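Local coordinates for protein transcriptional regulators (LACI-FAMILY TRANSCRIPTIONAL REGULATORY PROTEIN) (Corynebacterium glutamicum, PDB 3GYB) that probably acts as a LacI-family transcriptional regulator that binds DNA, and carries a magnesium ion in its periplasmic-binding-protein-like domain, at residues Ser137-Met142 with Leu147-Asn152. Sequence-based numbering, arbitrary orientation.
Sequences SFEATM and LEPLSN
The ring of F138 reaches across to P149, L150 and S151, leading with its CE2 corner. On one face lies CG of M142, from the next turn of the same helix, 3.6 Å above the plane and displaced toward the rim; a water lies at the ring's edge, in plane. P149 CB, the carbonyl oxygen of L150 and S151 OG all approach obliquely, CE2 standing 3.4 Å from S151 OG. With CG anti to the backbone N and beside the carbonyl carbon (chi1 165°), the ring extends toward 149-151 and brings CE2 and CZ to L150 O.

P149 fits between E139 and M142. The E139 side chain crosses the proline at about a right angle, its CG 3.9 Å from P149 CG, while M142 CB packs at 3.8 Å from P149 CB. M142, a selenomethionine bent at chi2 and chi3, curls its CE against L147 CB, a tight 3.5 Å.

Two polar links flank this apolar packing. L147 N donates to M142 O (2.8 Å), bridging the end of helix 129-144 and the start of the following segment. The edge water donates to E139 OE2 and is also hydrogen-bonded to S151 OG.

The contact joins helix 129-144 to the short strand 150-151, at one edge of the chain's sheet, in a beta-alpha-beta unit begun by strand 121-124. H123 of that strand meets the F138 ring and pairs with L150 through the backbone, while T110 of helix 102-115 touches F138 and M142.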
loop_
_atom_site.group_PDB
_atom_site.type_symbol
_atom_site.label_atom_id
_atom_site.label_comp_id
_atom_site.label_asym_id
_atom_site.label_seq_id
_atom_site.Cartn_x
_atom_site.Cartn_y
_atom_site.Cartn_z
ATOM N N SER A 137 -8.738 11.619 22.231
ATOM C CA SER A 137 -8.527 13.025 21.922
ATOM C C SER A 137 -9.722 13.574 21.146
ATOM O O SER A 137 -10.139 14.711 21.354
ATOM C CB SER A 137 -7.241 13.205 21.114
ATOM O OG SER A 137 -7.045 14.571 20.784
ATOM N N PHE A 138 -10.271 12.768 20.242
ATOM C CA PHE A 138 -11.440 13.199 19.483
ATOM C C PHE A 138 -12.557 13.581 20.456
ATOM O O PHE A 138 -13.146 14.659 20.355
ATOM C CB PHE A 138 -11.928 12.070 18.565
ATOM C CG PHE A 138 -13.313 12.289 18.021
ATOM C CD1 PHE A 138 -13.560 13.286 17.084
ATOM C CD2 PHE A 138 -14.377 11.497 18.451
ATOM C CE1 PHE A 138 -14.844 13.495 16.581
ATOM C CE2 PHE A 138 -15.668 11.699 17.955
ATOM C CZ PHE A 138 -15.902 12.699 17.018
ATOM N N GLU A 139 -12.838 12.700 21.408
ATOM C CA GLU A 139 -13.899 12.966 22.370
ATOM C C GLU A 139 -13.594 14.171 23.243
ATOM O O GLU A 139 -14.466 15.007 23.475
ATOM C CB GLU A 139 -14.151 11.746 23.265
ATOM C CG GLU A 139 -14.792 10.554 22.559
ATOM C CD GLU A 139 -15.720 9.767 23.470
ATOM O OE1 GLU A 139 -15.389 9.607 24.664
ATOM O OE2 GLU A 139 -16.778 9.297 22.992
ATOM N N ALA A 140 -12.363 14.259 23.734
ATOM C CA ALA A 140 -11.983 15.376 24.597
ATOM C C ALA A 140 -12.071 16.707 23.857
ATOM O O ALA A 140 -12.504 17.717 24.415
ATOM C CB ALA A 140 -10.569 15.172 25.133
ATOM N N THR A 141 -11.652 16.712 22.597
ATOM C CA THR A 141 -11.693 17.932 21.805
ATOM C C THR A 141 -13.133 18.323 21.505
ATOM O O THR A 141 -13.471 19.508 21.544
ATOM C CB THR A 141 -10.920 17.759 20.494
ATOM O OG1 THR A 141 -9.557 17.440 20.797
ATOM C CG2 THR A 141 -10.969 19.040 19.663
HETATM N N MSE A 142 -13.978 17.344 21.189
HETATM C CA MSE A 142 -15.377 17.648 20.915
HETATM C C MSE A 142 -16.023 18.264 22.163
HETATM O O MSE A 142 -16.664 19.301 22.078
HETATM C CB MSE A 142 -16.144 16.380 20.509
HETATM C CG MSE A 142 -15.828 15.877 19.104
HETATM SE SE MSE A 142 -16.453 17.024 17.670
HETATM C CE MSE A 142 -18.352 16.660 17.779
ATOM N N LEU A 147 -19.375 20.127 22.106
ATOM C CA LEU A 147 -20.047 19.228 21.179
ATOM C C LEU A 147 -20.023 17.805 21.711
ATOM O O LEU A 147 -19.067 17.391 22.375
ATOM C CB LEU A 147 -19.361 19.276 19.807
ATOM C CG LEU A 147 -19.336 20.643 19.118
ATOM C CD1 LEU A 147 -18.531 20.559 17.829
ATOM C CD2 LEU A 147 -20.762 21.096 18.833
ATOM N N GLU A 148 -21.084 17.062 21.425
ATOM C CA GLU A 148 -21.179 15.677 21.863
ATOM C C GLU A 148 -20.525 14.818 20.789
ATOM O O GLU A 148 -20.957 14.819 19.635
ATOM C CB GLU A 148 -22.641 15.264 22.040
ATOM C CG GLU A 148 -22.812 13.844 22.577
ATOM C CD GLU A 148 -22.247 13.672 23.981
ATOM O OE1 GLU A 148 -22.012 12.516 24.392
ATOM O OE2 GLU A 148 -22.046 14.689 24.680
ATOM N N PRO A 149 -19.473 14.076 21.154
ATOM C CA PRO A 149 -18.797 13.231 20.168
ATOM C C PRO A 149 -19.626 12.027 19.742
ATOM O O PRO A 149 -20.482 11.546 20.488
ATOM C CB PRO A 149 -17.513 12.826 20.886
ATOM C CG PRO A 149 -17.964 12.736 22.320
ATOM C CD PRO A 149 -18.813 13.985 22.471
ATOM N N LEU A 150 -19.371 11.555 18.528
ATOM C CA LEU A 150 -20.050 10.391 17.985
ATOM C C LEU A 150 -18.994 9.543 17.297
ATOM O O LEU A 150 -18.208 10.055 16.504
ATOM C CB LEU A 150 -21.113 10.803 16.965
ATOM C CG LEU A 150 -21.776 9.655 16.197
ATOM C CD1 LEU A 150 -22.548 8.755 17.151
ATOM C CD2 LEU A 150 -22.710 10.230 15.146
ATOM N N SER A 151 -18.971 8.253 17.615
ATOM C CA SER A 151 -18.008 7.333 17.017
ATOM C C SER A 151 -18.670 5.979 16.841
ATOM O O SER A 151 -19.687 5.690 17.480
ATOM C CB SER A 151 -16.784 7.158 17.927
ATOM O OG SER A 151 -16.157 8.394 18.214
ATOM N N ASN A 152 -18.102 5.150 15.972
ATOM C CA ASN A 152 -18.639 3.813 15.781
ATOM C C ASN A 152 -18.018 2.966 16.896
ATOM O O ASN A 152 -17.192 3.464 17.660
ATOM C CB ASN A 152 -18.295 3.283 14.377
ATOM C CG ASN A 152 -16.803 3.185 14.123
ATOM O OD1 ASN A 152 -16.023 4.004 14.596
ATOM N ND2 ASN A 152 -16.402 2.178 13.346
HETATM O O HOH W 1 -17.571 9.211 20.368
#